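Side-chain contacts in beta-galactosidase (Trichoderma reesei, PDB 3OG2), which probably hydrolyses terminal non-reducing beta-D-galactose residues from beta-D-galactosides, as a family 35 glycoside hydrolase: residues T463-T468 / N524-L529; L891-P896 / I902-V907; P669-N674 / I777-V782. All coordinates share one frame; numbering follows the deposited sequence.

How the contacts relate
All three contacts pack side chains in the all-beta parts of the chain, away from the galactose site. In chain order contact 1 comes first, then contact 3, then contact 2. Contact 1 belongs to the eight-stranded antiparallel sheet of domain 2. Its centre lies about 81 Å from that of contact 3, on the opposite side of the chain's centre, and about 54 Å from that of contact 2. Contacts 2 and 3 are closer, about 37 Å between centres, yet do not touch. Strand 663-666, just before the 3-10 turn of contact 3, pairs with strand 883-894 of contact 2, so the chain leaves one beta-sandwich, builds the next and returns.

Contact 1 (T463-T468 / N524-L529); sequences TLLYST and NLTVVL
With chi1 at 57°, Y466 carries its ring between the backbone N and the carbonyl carbon, while V528 holds CG1 anti to the backbone N (chi1 -176°); together these torsions bring the phenol oxygen to the valine methyl. Both residues belong to the antiparallel sheet of domain 2, where strand 492-497 runs between strands 462-467 and 527-532, so the meeting spans an intervening strand. The two side chains cross obliquely, and Y466 OH stands 3.5 Å from V528 CG1. The hydroxyl's polar partner lies elsewhere: it is hydrogen-bonded to the carboxylate of E494 on the middle strand, a residue that the V528 side chain also touches. A looser apolar contact flanks this one, L465 CD2 to T526 CG2 at 4.4 Å, at L465, where the chain turns a corner. T526 is steadied from its own side by an Asx turn. N524 OD1 accepts from T526 N at 2.8 Å, in the carbonyl plane, with an N-H...O angle of 153°. The same oxygen also takes a hydrogen bond from T526 OG1, 2.8 Å away and lifted above the carbonyl plane.

Contact 2 (L891-P896 / I902-V907); sequences LPLHLP and IPLSFV
L904 meets two leucines across the interface between two sheets, L893 and L895, in the beta-sandwich of the second all-beta domain, classed with the galactose-binding-domain-like folds. Segments 891-896 and 902-907 run nearly antiparallel, 163° apart end to end, but lie on strands of different sheets, 883-894 and 900-908, and meet through side chains. Packing is tightest in the middle. There L904 CD1 touches L895 CD1 at 3.8 Å and L893 CD1 at 3.9 Å, both leucines reaching it tip to tip. Each of the three keeps CG anti to its carbonyl carbon, beside the backbone N (chi1 -69° in L904), and each CB is directed toward the other segment. At the loop end the CA atoms of L895 and I902 are 8.3 Å apart. I902 extends toward the proline, its CD1 lying 3.9 Å from P896 CD, with the proline ring and the isoleucine chain at about a right angle. This is the side nearer solvent, since P896 is partly exposed, whereas I902 is buried and its CD1 also lies near L895 CB. The other end is wider and more loosely bridged: the CA atoms of L891 and F906 stand 12.1 Å apart, and the long side chains make up the difference. I956 touches both residues, and P655 and L657 from the preceding part of the chain add to the packing there. L891 approaches the phenyl ring obliquely, its CD2 stopping 4.2 Å from F906 CZ.

Contact 3 (P669-N674 / I777-V782); sequences PEIRSN and ILTVVV
T779 has the largest surface buried here, and it is met by two successive residues of one 3-10 turn, E670 and I671. From the middle of strand 775-782 its side chain points at the turn, offering CG2 to one residue and the CB-OG1 side to the other. I671 places CG1 between the backbone N and the carbonyl carbon (chi1 60°), a choice that sends the longer arm away and leaves the CG2 methyl to do the touching. That methyl lies 4.1 Å from T779 CB and equally 4.1 Å from T779 OG1, the two side chains crossing at about a right angle. I671 also rests on W743 of the adjoining strand 740-744. E670 contributes only its aliphatic root: CB sits 4.2 Å from T779 CG2, and beyond it the chain bends away (chi2 85°), taking the carboxylate to a salt bridge with R849. The acid is thus buried yet paired, a setting that would favour its charged form. The turn itself is short, closed by the bond from R672 N to P669 O at 3.1 Å, and R716 of strand 713-720 ties it to the sheet by donating to the carbonyl oxygen of E670. On the strand's other face, L778 and V780 pack against strand 726-733. Loop 669-674 therefore covers the opposite face of a central strand, in an antiparallel sheet of the galactose-binding-domain-like beta-sandwich that family 35 beta-galactosidases carry beyond their TIM barrel.

Contact 1 (T463-T468 / N524-L529)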
loop_
_atom_site.group_PDB
_atom_site.type_symbol
_atom_site.label_atom_id
_atom_site.label_comp_id
_atom_site.label_asym_id
_atom_site.label_seq_id
_atom_site.Cartn_x
_atom_site.Cartn_y
_atom_site.Cartn_z
ATOM N N THR A 463 -3.183 -26.371 29.560
ATOM C CA THR A 463 -4.429 -25.880 28.949
ATOM C C THR A 463 -5.010 -24.745 29.754
ATOM O O THR A 463 -5.068 -24.873 30.994
ATOM C CB THR A 463 -5.501 -26.977 28.873
ATOM O OG1 THR A 463 -4.949 -28.114 28.192
ATOM C CG2 THR A 463 -6.730 -26.474 28.100
ATOM N N LEU A 464 -5.360 -23.675 29.046
ATOM C CA LEU A 464 -6.145 -22.638 29.710
ATOM C C LEU A 464 -7.593 -23.067 29.717
ATOM O O LEU A 464 -8.200 -23.128 28.638
ATOM C CB LEU A 464 -6.147 -21.282 28.995
ATOM C CG LEU A 464 -4.773 -20.635 28.909
ATOM C CD1 LEU A 464 -4.792 -19.379 28.041
ATOM C CD2 LEU A 464 -4.310 -20.239 30.291
ATOM N N LEU A 465 -8.143 -23.361 30.878
ATOM C CA LEU A 465 -9.580 -23.657 30.947
ATOM C C LEU A 465 -10.345 -22.461 30.434
ATOM O O LEU A 465 -11.316 -22.638 29.676
ATOM C CB LEU A 465 -9.889 -24.001 32.393
ATOM C CG LEU A 465 -11.377 -24.319 32.608
ATOM C CD1 LEU A 465 -11.681 -25.649 31.934
ATOM C CD2 LEU A 465 -11.706 -24.344 34.096
ATOM N N TYR A 466 -9.897 -21.246 30.789
ATOM C CA TYR A 466 -10.442 -20.050 30.130
ATOM C C TYR A 466 -9.427 -18.929 30.298
ATOM O O TYR A 466 -8.599 -18.979 31.218
ATOM C CB TYR A 466 -11.809 -19.631 30.660
ATOM C CG TYR A 466 -11.812 -19.364 32.163
ATOM C CD1 TYR A 466 -11.455 -18.137 32.700
ATOM C CD2 TYR A 466 -12.196 -20.382 33.054
ATOM C CE1 TYR A 466 -11.460 -17.872 34.079
ATOM C CE2 TYR A 466 -12.190 -20.130 34.428
ATOM C CZ TYR A 466 -11.835 -18.892 34.920
ATOM O OH TYR A 466 -11.839 -18.748 36.300
ATOM N N SER A 467 -9.579 -17.923 29.468
ATOM C CA SER A 467 -8.912 -16.649 29.751
ATOM C C SER A 467 -9.745 -15.498 29.221
ATOM O O SER A 467 -10.225 -15.592 28.061
ATOM C CB SER A 467 -7.539 -16.613 29.074
ATOM O OG SER A 467 -6.920 -15.341 29.330
ATOM N N THR A 468 -9.902 -14.454 30.023
ATOM C CA THR A 468 -10.527 -13.246 29.535
ATOM C C THR A 468 -9.455 -12.347 28.928
ATOM O O THR A 468 -9.711 -11.622 27.944
ATOM C CB THR A 468 -11.271 -12.474 30.628
ATOM O OG1 THR A 468 -10.326 -12.006 31.606
ATOM C CG2 THR A 468 -12.241 -13.383 31.397
ATOM N N ASN A 524 -9.137 -29.642 42.730
ATOM C CA ASN A 524 -8.570 -30.403 41.625
ATOM C C ASN A 524 -7.341 -29.757 41.019
ATOM O O ASN A 524 -6.804 -30.183 39.971
ATOM C CB ASN A 524 -9.646 -30.585 40.549
ATOM C CG ASN A 524 -10.076 -29.284 39.899
ATOM O OD1 ASN A 524 -9.361 -28.305 39.770
ATOM N ND2 ASN A 524 -11.355 -29.287 39.483
ATOM N N LEU A 525 -6.866 -28.677 41.627
ATOM C CA LEU A 525 -5.586 -28.094 41.228
ATOM C C LEU A 525 -5.727 -27.310 39.946
ATOM O O LEU A 525 -4.712 -27.021 39.326
ATOM C CB LEU A 525 -4.460 -29.137 41.079
ATOM C CG LEU A 525 -3.941 -29.688 42.417
ATOM C CD1 LEU A 525 -2.623 -30.450 42.253
ATOM C CD2 LEU A 525 -3.793 -28.548 43.419
ATOM N N THR A 526 -6.959 -26.932 39.585
ATOM C CA THR A 526 -7.067 -25.823 38.638
ATOM C C THR A 526 -6.652 -24.518 39.314
ATOM O O THR A 526 -7.158 -24.156 40.387
ATOM C CB THR A 526 -8.497 -25.687 38.139
ATOM O OG1 THR A 526 -8.778 -26.863 37.397
ATOM C CG2 THR A 526 -8.631 -24.505 37.187
ATOM N N VAL A 527 -5.739 -23.791 38.718
ATOM C CA VAL A 527 -5.234 -22.566 39.300
ATOM C C VAL A 527 -5.942 -21.380 38.649
ATOM O O VAL A 527 -5.919 -21.233 37.412
ATOM C CB VAL A 527 -3.704 -22.510 39.085
ATOM C CG1 VAL A 527 -3.215 -21.227 39.779
ATOM C CG2 VAL A 527 -2.936 -23.736 39.585
ATOM N N VAL A 528 -6.571 -20.538 39.427
ATOM C CA VAL A 528 -7.280 -19.385 38.934
ATOM C C VAL A 528 -6.534 -18.120 39.339
ATOM O O VAL A 528 -6.198 -17.937 40.509
ATOM C CB VAL A 528 -8.732 -19.355 39.462
ATOM C CG1 VAL A 528 -9.483 -18.186 38.858
ATOM C CG2 VAL A 528 -9.417 -20.700 39.196
ATOM N N LEU A 529 -6.248 -17.295 38.316
ATOM C CA LEU A 529 -5.431 -16.106 38.531
ATOM C C LEU A 529 -6.212 -14.896 38.080
ATOM O O LEU A 529 -6.730 -14.907 36.984
ATOM C CB LEU A 529 -4.125 -16.171 37.705
ATOM C CG LEU A 529 -3.190 -17.327 38.098
ATOM C CD1 LEU A 529 -3.538 -18.577 37.243
ATOM C CD2 LEU A 529 -1.719 -17.024 37.919
#

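Contact 2 (L891-P896 / I902-V907)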
loop_
_atom_site.group_PDB
_atom_site.type_symbol
_atom_site.label_atom_id
_atom_site.label_comp_id
_atom_site.label_asym_id
_atom_site.label_seq_id
_atom_site.Cartn_x
_atom_site.Cartn_y
_atom_site.Cartn_z
ATOM N N LEU A 891 22.499 18.155 -5.224
ATOM C CA LEU A 891 22.280 18.013 -3.791
ATOM C C LEU A 891 23.213 16.934 -3.293
ATOM O O LEU A 891 22.905 15.769 -3.406
ATOM C CB LEU A 891 20.813 17.649 -3.514
ATOM C CG LEU A 891 20.454 17.250 -2.073
ATOM C CD1 LEU A 891 20.731 18.342 -1.071
ATOM C CD2 LEU A 891 18.979 16.776 -2.050
ATOM N N PRO A 892 24.364 17.282 -2.735
ATOM C CA PRO A 892 25.229 16.278 -2.126
ATOM C C PRO A 892 24.637 15.849 -0.791
ATOM O O PRO A 892 24.186 16.701 -0.040
ATOM C CB PRO A 892 26.558 17.003 -1.907
ATOM C CG PRO A 892 26.416 18.273 -2.638
ATOM C CD PRO A 892 24.945 18.628 -2.643
ATOM N N LEU A 893 24.657 14.572 -0.491
ATOM C CA LEU A 893 24.237 14.098 0.826
ATOM C C LEU A 893 25.335 13.248 1.405
ATOM O O LEU A 893 26.010 12.534 0.649
ATOM C CB LEU A 893 22.991 13.202 0.733
ATOM C CG LEU A 893 21.706 13.951 0.393
ATOM C CD1 LEU A 893 20.555 12.949 0.236
ATOM C CD2 LEU A 893 21.395 15.023 1.428
ATOM N N HIS A 894 25.616 13.304 2.692
ATOM C CA HIS A 894 26.653 12.515 3.353
ATOM C C HIS A 894 26.066 12.157 4.719
ATOM O O HIS A 894 26.348 12.783 5.726
ATOM C CB HIS A 894 27.970 13.328 3.436
ATOM C CG HIS A 894 28.494 13.555 2.021
ATOM N ND1 HIS A 894 28.278 14.733 1.293
ATOM C CD2 HIS A 894 29.081 12.718 1.129
ATOM C CE1 HIS A 894 28.752 14.634 0.087
ATOM N NE2 HIS A 894 29.263 13.419 -0.029
ATOM N N LEU A 895 25.167 11.203 4.727
ATOM C CA LEU A 895 24.441 10.779 5.898
ATOM C C LEU A 895 24.845 9.365 6.313
ATOM O O LEU A 895 25.232 8.569 5.451
ATOM C CB LEU A 895 22.912 10.806 5.579
ATOM C CG LEU A 895 22.354 12.214 5.342
ATOM C CD1 LEU A 895 20.932 12.115 4.774
ATOM C CD2 LEU A 895 22.352 13.035 6.614
ATOM N N PRO A 896 24.773 9.026 7.602
ATOM C CA PRO A 896 25.216 7.703 8.090
ATOM C C PRO A 896 24.198 6.594 7.826
ATOM O O PRO A 896 23.664 5.976 8.747
ATOM C CB PRO A 896 25.425 7.968 9.584
ATOM C CG PRO A 896 24.346 8.998 9.910
ATOM C CD PRO A 896 24.326 9.893 8.706
ATOM N N ILE A 902 17.164 7.089 7.848
ATOM C CA ILE A 902 16.801 8.497 8.040
ATOM C C ILE A 902 15.868 8.870 6.898
ATOM O O ILE A 902 16.350 9.250 5.826
ATOM C CB ILE A 902 18.031 9.428 8.052
ATOM C CG1 ILE A 902 19.055 9.010 9.118
ATOM C CG2 ILE A 902 17.598 10.870 8.207
ATOM C CD1 ILE A 902 20.447 9.598 8.950
ATOM N N PRO A 903 14.566 8.799 7.050
ATOM C CA PRO A 903 13.643 9.193 5.988
ATOM C C PRO A 903 13.736 10.673 5.614
ATOM O O PRO A 903 13.735 11.521 6.482
ATOM C CB PRO A 903 12.274 8.879 6.599
ATOM C CG PRO A 903 12.563 7.823 7.619
ATOM C CD PRO A 903 13.887 8.238 8.234
ATOM N N LEU A 904 13.807 10.925 4.299
ATOM C CA LEU A 904 13.908 12.304 3.783
ATOM C C LEU A 904 12.715 12.655 2.932
ATOM O O LEU A 904 12.174 11.776 2.216
ATOM C CB LEU A 904 15.173 12.464 2.930
ATOM C CG LEU A 904 16.468 12.394 3.772
ATOM C CD1 LEU A 904 17.662 12.527 2.812
ATOM C CD2 LEU A 904 16.509 13.454 4.857
ATOM N N SER A 905 12.305 13.931 2.946
ATOM C CA SER A 905 11.191 14.331 2.111
ATOM C C SER A 905 11.381 15.772 1.709
ATOM O O SER A 905 12.148 16.497 2.363
ATOM C CB SER A 905 9.850 14.246 2.863
ATOM O OG SER A 905 10.003 14.916 4.104
ATOM N N PHE A 906 10.758 16.153 0.644
ATOM C CA PHE A 906 10.819 17.508 0.101
ATOM C C PHE A 906 9.531 18.227 0.449
ATOM O O PHE A 906 8.478 17.714 0.132
ATOM C CB PHE A 906 11.028 17.516 -1.410
ATOM C CG PHE A 906 12.385 16.958 -1.800
ATOM C CD1 PHE A 906 12.570 15.590 -1.870
ATOM C CD2 PHE A 906 13.427 17.821 -2.086
ATOM C CE1 PHE A 906 13.827 15.076 -2.200
ATOM C CE2 PHE A 906 14.684 17.301 -2.405
ATOM C CZ PHE A 906 14.868 15.939 -2.471
ATOM N N VAL A 907 9.640 19.408 1.088
ATOM C CA VAL A 907 8.421 20.065 1.574
ATOM C C VAL A 907 8.219 21.417 0.916
ATOM O O VAL A 907 9.135 22.276 1.042
ATOM C CB VAL A 907 8.417 20.285 3.100
ATOM C CG1 VAL A 907 7.157 20.979 3.602
ATOM C CG2 VAL A 907 8.537 18.913 3.766
#

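Contact 3 (P669-N674 / I777-V782)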
loop_
_atom_site.group_PDB
_atom_site.type_symbol
_atom_site.label_atom_id
_atom_site.label_comp_id
_atom_site.label_asym_id
_atom_site.label_seq_id
_atom_site.Cartn_x
_atom_site.Cartn_y
_atom_site.Cartn_z
ATOM N N PRO A 669 9.737 26.955 -24.631
ATOM C CA PRO A 669 10.320 27.658 -25.779
ATOM C C PRO A 669 9.370 27.684 -26.980
ATOM O O PRO A 669 9.558 28.469 -27.895
ATOM C CB PRO A 669 11.525 26.800 -26.127
ATOM C CG PRO A 669 11.174 25.409 -25.662
ATOM C CD PRO A 669 10.466 25.676 -24.353
ATOM N N GLU A 670 8.332 26.833 -26.934
ATOM C CA GLU A 670 7.371 26.721 -28.024
ATOM C C GLU A 670 6.744 28.063 -28.348
ATOM O O GLU A 670 6.331 28.288 -29.496
ATOM C CB GLU A 670 6.208 25.802 -27.601
ATOM C CG GLU A 670 6.628 24.344 -27.488
ATOM C CD GLU A 670 7.238 23.899 -26.194
ATOM O OE1 GLU A 670 7.600 24.737 -25.340
ATOM O OE2 GLU A 670 7.378 22.661 -25.962
ATOM N N ILE A 671 6.585 28.957 -27.359
ATOM C CA ILE A 671 5.813 30.155 -27.610
ATOM C C ILE A 671 6.690 31.281 -28.141
ATOM O O ILE A 671 6.162 32.360 -28.463
ATOM C CB ILE A 671 5.057 30.647 -26.338
ATOM C CG1 ILE A 671 5.999 30.980 -25.192
ATOM C CG2 ILE A 671 3.978 29.656 -25.938
ATOM C CD1 ILE A 671 5.341 31.729 -24.046
ATOM N N ARG A 672 7.978 31.065 -28.271
ATOM C CA ARG A 672 8.856 32.089 -28.817
ATOM C C ARG A 672 8.779 32.108 -30.344
ATOM O O ARG A 672 8.540 31.107 -30.993
ATOM C CB ARG A 672 10.292 31.803 -28.383
ATOM C CG ARG A 672 10.512 31.640 -26.891
ATOM C CD ARG A 672 11.937 31.100 -26.717
ATOM N NE ARG A 672 12.588 31.563 -25.508
ATOM C CZ ARG A 672 13.104 30.751 -24.593
ATOM N NH1 ARG A 672 13.054 29.425 -24.663
ATOM N NH2 ARG A 672 13.680 31.274 -23.514
ATOM N N SER A 673 8.938 33.287 -30.959
ATOM C CA SER A 673 8.696 33.384 -32.401
ATOM C C SER A 673 9.693 32.550 -33.209
ATOM O O SER A 673 9.469 32.177 -34.349
ATOM C CB SER A 673 8.746 34.827 -32.898
ATOM O OG SER A 673 7.728 35.689 -32.438
ATOM N N ASN A 674 10.853 32.263 -32.605
ATOM C CA ASN A 674 11.815 31.515 -33.432
ATOM C C ASN A 674 11.562 30.040 -33.357
ATOM O O ASN A 674 12.300 29.240 -33.944
ATOM C CB ASN A 674 13.221 31.912 -32.923
ATOM C CG ASN A 674 13.441 31.503 -31.469
ATOM O OD1 ASN A 674 12.660 30.837 -30.778
ATOM N ND2 ASN A 674 14.619 31.887 -30.935
ATOM N N ILE A 777 -0.126 30.786 -34.322
ATOM C CA ILE A 777 -0.019 29.439 -33.740
ATOM C C ILE A 777 -0.525 29.464 -32.297
ATOM O O ILE A 777 0.032 30.212 -31.480
ATOM C CB ILE A 777 1.435 28.886 -33.784
ATOM C CG1 ILE A 777 1.946 28.871 -35.211
ATOM C CG2 ILE A 777 1.454 27.511 -33.152
ATOM C CD1 ILE A 777 3.391 28.361 -35.341
ATOM N N LEU A 778 -1.527 28.667 -32.025
ATOM C CA LEU A 778 -1.980 28.463 -30.650
ATOM C C LEU A 778 -1.148 27.378 -30.026
ATOM O O LEU A 778 -0.987 26.310 -30.589
ATOM C CB LEU A 778 -3.453 28.040 -30.693
ATOM C CG LEU A 778 -4.414 29.142 -31.032
ATOM C CD1 LEU A 778 -5.751 28.551 -31.492
ATOM C CD2 LEU A 778 -4.649 30.073 -29.839
ATOM N N THR A 779 -0.610 27.628 -28.846
ATOM C CA THR A 779 0.045 26.564 -28.081
ATOM C C THR A 779 -0.849 26.288 -26.880
ATOM O O THR A 779 -1.163 27.193 -26.116
ATOM C CB THR A 779 1.475 26.947 -27.614
ATOM O OG1 THR A 779 2.320 27.117 -28.754
ATOM C CG2 THR A 779 2.079 25.832 -26.779
ATOM N N VAL A 780 -1.280 25.019 -26.763
ATOM C CA VAL A 780 -2.211 24.630 -25.716
ATOM C C VAL A 780 -1.497 23.567 -24.875
ATOM O O VAL A 780 -1.087 22.541 -25.428
ATOM C CB VAL A 780 -3.496 24.033 -26.326
ATOM C CG1 VAL A 780 -4.468 23.596 -25.215
ATOM C CG2 VAL A 780 -4.111 25.047 -27.247
ATOM N N VAL A 781 -1.300 23.777 -23.592
ATOM C CA VAL A 781 -0.682 22.818 -22.703
ATOM C C VAL A 781 -1.817 22.189 -21.905
ATOM O O VAL A 781 -2.645 22.923 -21.350
ATOM C CB VAL A 781 0.311 23.523 -21.755
ATOM C CG1 VAL A 781 1.003 22.472 -20.851
ATOM C CG2 VAL A 781 1.343 24.313 -22.558
ATOM N N VAL A 782 -1.882 20.867 -21.861
ATOM C CA VAL A 782 -2.954 20.172 -21.167
ATOM C C VAL A 782 -2.292 19.147 -20.234
ATOM O O VAL A 782 -1.676 18.204 -20.727
ATOM C CB VAL A 782 -3.923 19.433 -22.127
ATOM C CG1 VAL A 782 -5.031 18.765 -21.314
ATOM C CG2 VAL A 782 -4.487 20.416 -23.160
#